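Local structure of translation initiation factor eIF2B subunit epsilon (Schizosaccharomyces pombe, 5B04) at residues E65-C70 with N96-R101; R171-V176 with A271-S276. The protein acts as a component of the eIF2B complex, which catalyses the exchange of GDP for GTP on the gamma subunit of translation initiation factor eIF2. All blocks are in the same frame, centred on the assembly; numbering follows the deposited sequence.

Interaction 1. Residues E65-C70 with N96-R101; sequences EVYVFC and NTIVSR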
loop_
_atom_site.group_PDB
_atom_site.type_symbol
_atom_site.label_atom_id
_atom_site.label_comp_id
_atom_site.label_asym_id
_atom_site.label_seq_id
_atom_site.Cartn_x
_atom_site.Cartn_y
_atom_site.Cartn_z
ATOM N N GLU I 65 -18.538 55.792 13.179
ATOM C CA GLU I 65 -19.105 57.080 12.798
ATOM C C GLU I 65 -18.378 57.679 11.593
ATOM O O GLU I 65 -17.168 57.870 11.625
ATOM C CB GLU I 65 -19.043 58.030 13.996
ATOM C CG GLU I 65 -19.749 59.360 13.827
ATOM C CD GLU I 65 -19.816 60.130 15.132
ATOM O OE1 GLU I 65 -19.541 61.347 15.129
ATOM O OE2 GLU I 65 -20.140 59.512 16.168
ATOM N N VAL I 66 -19.113 57.973 10.527
ATOM C CA VAL I 66 -18.487 58.475 9.308
ATOM C C VAL I 66 -19.064 59.815 8.861
ATOM O O VAL I 66 -20.281 59.986 8.789
ATOM C CB VAL I 66 -18.622 57.458 8.153
ATOM C CG1 VAL I 66 -18.142 58.063 6.840
ATOM C CG2 VAL I 66 -17.846 56.191 8.471
ATOM N N TYR I 67 -18.180 60.765 8.569
ATOM C CA TYR I 67 -18.586 62.043 8.001
ATOM C C TYR I 67 -18.005 62.217 6.605
ATOM O O TYR I 67 -16.788 62.234 6.425
ATOM C CB TYR I 67 -18.157 63.201 8.900
ATOM C CG TYR I 67 -18.850 63.208 10.239
ATOM C CD1 TYR I 67 -20.189 63.559 10.346
ATOM C CD2 TYR I 67 -18.167 62.861 11.396
ATOM C CE1 TYR I 67 -20.830 63.563 11.568
ATOM C CE2 TYR I 67 -18.798 62.865 12.621
ATOM C CZ TYR I 67 -20.130 63.217 12.704
ATOM O OH TYR I 67 -20.763 63.221 13.925
ATOM N N VAL I 68 -18.885 62.344 5.618
ATOM C CA VAL I 68 -18.459 62.462 4.232
ATOM C C VAL I 68 -18.542 63.903 3.739
ATOM O O VAL I 68 -19.615 64.380 3.368
ATOM C CB VAL I 68 -19.302 61.565 3.306
ATOM C CG1 VAL I 68 -18.707 61.543 1.908
ATOM C CG2 VAL I 68 -19.390 60.157 3.871
ATOM N N PHE I 69 -17.406 64.593 3.745
ATOM C CA PHE I 69 -17.326 65.932 3.178
ATOM C C PHE I 69 -17.495 65.865 1.666
ATOM O O PHE I 69 -16.692 65.242 0.971
ATOM C CB PHE I 69 -15.995 66.599 3.533
ATOM C CG PHE I 69 -15.957 67.186 4.915
ATOM C CD1 PHE I 69 -16.497 68.436 5.166
ATOM C CD2 PHE I 69 -15.373 66.493 5.962
ATOM C CE1 PHE I 69 -16.459 68.983 6.433
ATOM C CE2 PHE I 69 -15.335 67.034 7.233
ATOM C CZ PHE I 69 -15.878 68.281 7.468
ATOM N N CYS I 70 -18.543 66.506 1.160
ATOM C CA CYS I 70 -18.855 66.438 -0.262
ATOM C C CYS I 70 -19.423 67.752 -0.787
ATOM O O CYS I 70 -20.187 68.429 -0.100
ATOM C CB CYS I 70 -19.840 65.300 -0.527
ATOM S SG CYS I 70 -21.385 65.418 0.401
ATOM N N ASN I 96 -23.025 60.348 8.056
ATOM C CA ASN I 96 -23.546 61.705 7.964
ATOM C C ASN I 96 -22.783 62.517 6.925
ATOM O O ASN I 96 -21.553 62.507 6.900
ATOM C CB ASN I 96 -23.484 62.399 9.325
ATOM C CG ASN I 96 -24.468 61.820 10.321
ATOM O OD1 ASN I 96 -25.627 61.569 9.992
ATOM N ND2 ASN I 96 -24.009 61.602 11.548
ATOM N N THR I 97 -23.516 63.215 6.067
ATOM C CA THR I 97 -22.896 64.029 5.030
ATOM C C THR I 97 -22.697 65.463 5.502
ATOM O O THR I 97 -23.496 65.989 6.276
ATOM C CB THR I 97 -23.736 64.039 3.739
ATOM O OG1 THR I 97 -25.051 64.533 4.025
ATOM C CG2 THR I 97 -23.843 62.637 3.165
ATOM N N ILE I 98 -21.621 66.089 5.037
ATOM C CA ILE I 98 -21.375 67.497 5.319
ATOM C C ILE I 98 -21.121 68.254 4.021
ATOM O O ILE I 98 -20.051 68.135 3.421
ATOM C CB ILE I 98 -20.178 67.699 6.268
ATOM C CG1 ILE I 98 -20.416 66.975 7.595
ATOM C CG2 ILE I 98 -19.944 69.181 6.513
ATOM C CD1 ILE I 98 -19.296 67.155 8.598
ATOM N N VAL I 99 -22.112 69.025 3.589
ATOM C CA VAL I 99 -21.998 69.783 2.351
ATOM C C VAL I 99 -21.106 71.003 2.540
ATOM O O VAL I 99 -21.310 71.798 3.457
ATOM C CB VAL I 99 -23.376 70.238 1.837
ATOM C CG1 VAL I 99 -23.245 70.856 0.454
ATOM C CG2 VAL I 99 -24.342 69.065 1.807
ATOM N N SER I 100 -20.111 71.140 1.670
ATOM C CA SER I 100 -19.211 72.285 1.709
ATOM C C SER I 100 -19.182 72.989 0.359
ATOM O O SER I 100 -19.915 72.619 -0.559
ATOM C CB SER I 100 -17.801 71.849 2.109
ATOM O OG SER I 100 -16.919 72.957 2.152
ATOM N N ARG I 101 -18.335 74.005 0.242
ATOM C CA ARG I 101 -18.201 74.746 -1.006
ATOM C C ARG I 101 -17.075 74.173 -1.864
ATOM O O ARG I 101 -16.295 73.339 -1.401
ATOM C CB ARG I 101 -17.961 76.229 -0.725
ATOM C CG ARG I 101 -18.432 76.683 0.648
ATOM C CD ARG I 101 -17.670 77.913 1.097
ATOM N NE ARG I 101 -16.289 77.585 1.430
ATOM C CZ ARG I 101 -15.323 78.483 1.582
ATOM N NH1 ARG I 101 -15.586 79.774 1.429
ATOM N NH2 ARG I 101 -14.093 78.091 1.885
#
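N96 enters the contact through its backbone, its N-H bonding to the carbonyl of V66 (N96 N to V66 O 2.9 Å). Strands 65-70 and 94-99 run parallel, as the two strands of a beta-alpha-beta unit whose crossover is helix 74-83, within the nucleotidyl transferase-like domain. The carbonyl of N96 returns the bond, taking the N-H of V68 (V68 N to N96 O, 3.0 Å), while N96 CB lies against the Y67 ring, 3.6 Å from Y67 CD1. The two side chains lie side by side and point the same way. The Y67 hydroxyl bonds to E65 of its own strand, OH donating to OE1 from above the carboxylate plane. An alanine in place of Y67 would probably leave E65 OE1 without its hydroxyl partner and open a gap beside N96 CB and I98 CD1. T97 sits across from V68 and turns to the other face, the one it shares with C70 and V99; there helix 74-83 packs on T97 through R78 and I81 and on C70 through I77. I98 comes back to the side of Y67 and F69. Its N-H meets V68 O almost straight (176° at the hydrogen), and its carbonyl accepts from C70 N. Two branches of I98 meet the F69 ring: CG1 stands anti to the carbonyl carbon (chi1 -59°) and leads to CD1, which lies over the ring face in a CH-pi contact, 4.2 Å from the centroid, whereas CG2 touches F69 CE1 at 3.5 Å. Helix 108-115 also packs on F69, through A109, E112 and L113. Beyond V99, whose CA-H approaches C70 O, the pairing runs one residue past the strand: S100 N donates to that same C70 O at 3.2 Å.

Interaction 2. Residues R171-V176 with A271-S276; sequences RTESSV and AARVRS. With PO4 (phosphate ion), chain S.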
loop_
_atom_site.group_PDB
_atom_site.type_symbol
_atom_site.label_atom_id
_atom_site.label_comp_id
_atom_site.label_asym_id
_atom_site.label_seq_id
_atom_site.Cartn_x
_atom_site.Cartn_y
_atom_site.Cartn_z
ATOM N N ARG I 171 2.855 58.723 -8.656
ATOM C CA ARG I 171 3.688 59.852 -8.250
ATOM C C ARG I 171 3.330 60.394 -6.866
ATOM O O ARG I 171 4.218 60.750 -6.089
ATOM C CB ARG I 171 3.601 60.975 -9.285
ATOM C CG ARG I 171 4.584 62.111 -9.040
ATOM C CD ARG I 171 6.005 61.589 -8.868
ATOM N NE ARG I 171 6.633 61.242 -10.141
ATOM C CZ ARG I 171 7.851 60.724 -10.256
ATOM N NH1 ARG I 171 8.579 60.486 -9.173
ATOM N NH2 ARG I 171 8.344 60.442 -11.455
ATOM N N THR I 172 2.038 60.464 -6.561
ATOM C CA THR I 172 1.594 60.895 -5.237
ATOM C C THR I 172 2.075 59.905 -4.181
ATOM O O THR I 172 2.522 60.295 -3.100
ATOM C CB THR I 172 0.056 61.027 -5.165
ATOM O OG1 THR I 172 -0.360 62.193 -5.888
ATOM C CG2 THR I 172 -0.415 61.146 -3.722
ATOM N N GLU I 173 1.998 58.621 -4.514
ATOM C CA GLU I 173 2.402 57.560 -3.602
ATOM C C GLU I 173 3.922 57.427 -3.527
ATOM O O GLU I 173 4.458 56.875 -2.566
ATOM C CB GLU I 173 1.777 56.225 -4.025
ATOM C CG GLU I 173 0.262 56.150 -3.858
ATOM C CD GLU I 173 -0.492 56.958 -4.899
ATOM O OE1 GLU I 173 0.117 57.323 -5.926
ATOM O OE2 GLU I 173 -1.694 57.230 -4.690
ATOM N N SER I 174 4.612 57.934 -4.545
ATOM C CA SER I 174 6.070 57.874 -4.583
ATOM C C SER I 174 6.686 58.903 -3.643
ATOM O O SER I 174 6.740 60.092 -3.959
ATOM C CB SER I 174 6.584 58.094 -6.008
ATOM O OG SER I 174 7.996 57.985 -6.063
ATOM N N SER I 175 7.150 58.438 -2.488
ATOM C CA SER I 175 7.739 59.319 -1.488
ATOM C C SER I 175 8.863 58.621 -0.730
ATOM O O SER I 175 8.868 57.396 -0.601
ATOM C CB SER I 175 6.670 59.801 -0.504
ATOM O OG SER I 175 5.568 60.379 -1.183
ATOM N N VAL I 176 9.814 59.404 -0.233
ATOM C CA VAL I 176 10.901 58.860 0.572
ATOM C C VAL I 176 10.606 59.013 2.059
ATOM O O VAL I 176 10.403 60.123 2.552
ATOM C CB VAL I 176 12.247 59.541 0.258
ATOM C CG1 VAL I 176 13.326 59.044 1.209
ATOM C CG2 VAL I 176 12.649 59.283 -1.183
ATOM N N ALA I 271 -3.508 48.129 -0.429
ATOM C CA ALA I 271 -4.209 49.378 -0.161
ATOM C C ALA I 271 -3.881 50.365 -1.260
ATOM O O ALA I 271 -2.763 50.416 -1.698
ATOM C CB ALA I 271 -3.860 49.991 1.160
ATOM N N ALA I 272 -4.847 51.172 -1.676
ATOM C CA ALA I 272 -4.652 52.154 -2.712
ATOM C C ALA I 272 -5.803 53.103 -2.748
ATOM O O ALA I 272 -6.851 52.803 -2.252
ATOM C CB ALA I 272 -4.503 51.484 -4.043
ATOM N N ARG I 273 -5.613 54.242 -3.380
ATOM C CA ARG I 273 -6.658 55.249 -3.535
ATOM C C ARG I 273 -6.964 55.532 -5.001
ATOM O O ARG I 273 -6.058 55.647 -5.825
ATOM C CB ARG I 273 -6.264 56.551 -2.835
ATOM C CG ARG I 273 -6.304 56.478 -1.322
ATOM C CD ARG I 273 -6.128 57.850 -0.694
ATOM N NE ARG I 273 -4.928 58.521 -1.186
ATOM C CZ ARG I 273 -4.926 59.729 -1.739
ATOM N NH1 ARG I 273 -6.059 60.402 -1.862
ATOM N NH2 ARG I 273 -3.789 60.266 -2.162
ATOM N N VAL I 274 -8.250 55.645 -5.316
ATOM C CA VAL I 274 -8.680 56.022 -6.656
ATOM C C VAL I 274 -8.713 57.541 -6.764
ATOM O O VAL I 274 -9.743 58.170 -6.516
ATOM C CB VAL I 274 -10.064 55.446 -6.994
ATOM C CG1 VAL I 274 -10.349 55.600 -8.480
ATOM C CG2 VAL I 274 -10.140 53.985 -6.586
ATOM N N ARG I 275 -7.579 58.124 -7.131
ATOM C CA ARG I 275 -7.422 59.573 -7.122
ATOM C C ARG I 275 -7.215 60.146 -8.521
ATOM O O ARG I 275 -7.067 61.357 -8.685
ATOM C CB ARG I 275 -6.249 59.960 -6.223
ATOM C CG ARG I 275 -4.983 59.181 -6.525
ATOM C CD ARG I 275 -3.774 59.785 -5.842
ATOM N NE ARG I 275 -2.537 59.372 -6.496
ATOM C CZ ARG I 275 -2.069 59.919 -7.613
ATOM N NH1 ARG I 275 -2.735 60.903 -8.202
ATOM N NH2 ARG I 275 -0.934 59.484 -8.141
ATOM N N SER I 276 -7.199 59.274 -9.523
ATOM C CA SER I 276 -7.023 59.701 -10.907
ATOM C C SER I 276 -7.512 58.634 -11.880
ATOM O O SER I 276 -7.966 57.566 -11.468
ATOM C CB SER I 276 -5.556 60.031 -11.187
ATOM O OG SER I 276 -4.741 58.876 -11.085
HETATM P P PO4 S . -0.404 61.461 -11.058
HETATM O O1 PO4 S . -1.366 60.300 -11.142
HETATM O O2 PO4 S . -0.488 62.089 -9.687
HETATM O O3 PO4 S . -0.765 62.490 -12.103
HETATM O O4 PO4 S . 1.004 60.969 -11.303
#
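The guanidinium of R275 is gripped by two anions in its own plane, the carboxylate of E173 and a phosphate ion probably derived from the crystallisation liquor. E173 and R275 reach toward each other tip to tip with their planes 18° apart. The pairing is side-on: R275 NE donates to E173 OE2 at 2.9 Å and R275 NH2 to E173 OE1 at 3.3 Å, each oxygen using its syn lone pair. On the phosphate edge, R275 NH1 bonds O2 at 2.9 Å, while the other bonds from NH1 and NH2 are weak. T172, a known phosphorylation site unmodified here, lies over one face of the group, its OG1 3.3 Å from R275 CZ; its CG2 meets the edge of a second guanidinium, at R273 NH2 (3.8 Å). R273 directs NH1 to the carbonyl of S127 and the hydroxyl of Y27. Its NH2 lies 4.5 Å from E173 OE2, near enough for charge attraction, though the oxygen stands well out of the guanidinium plane. The salt bridge thus ties the loop before strand 175-179 to the turn between strand 271-273 and helix 277-288 and, with R273 as a second positive charge nearby, would probably favour the ionised form of E173.

How the interactions relate
Interaction 1 closes before interaction 2 opens along the chain, and their centres lie 23 Å apart, with nearest atoms about 12 Å from each other. Both reach the large mixed sheet of the nucleotidyl transferase-like domain. Interaction 1 pairs strands 65-70 and 94-99 in its parallel part, next to strand 19-23. At interaction 2 the loop leading into strand 175-179, which pairs with strand 212-226 of that sheet, meets the residues that follow strand 271-273, which belongs to a separate two-stranded sheet with 130-132. One contact therefore makes one strand pair of the sheet through backbone bonds, and the other joins that loop to a later part of the chain through charged side chains.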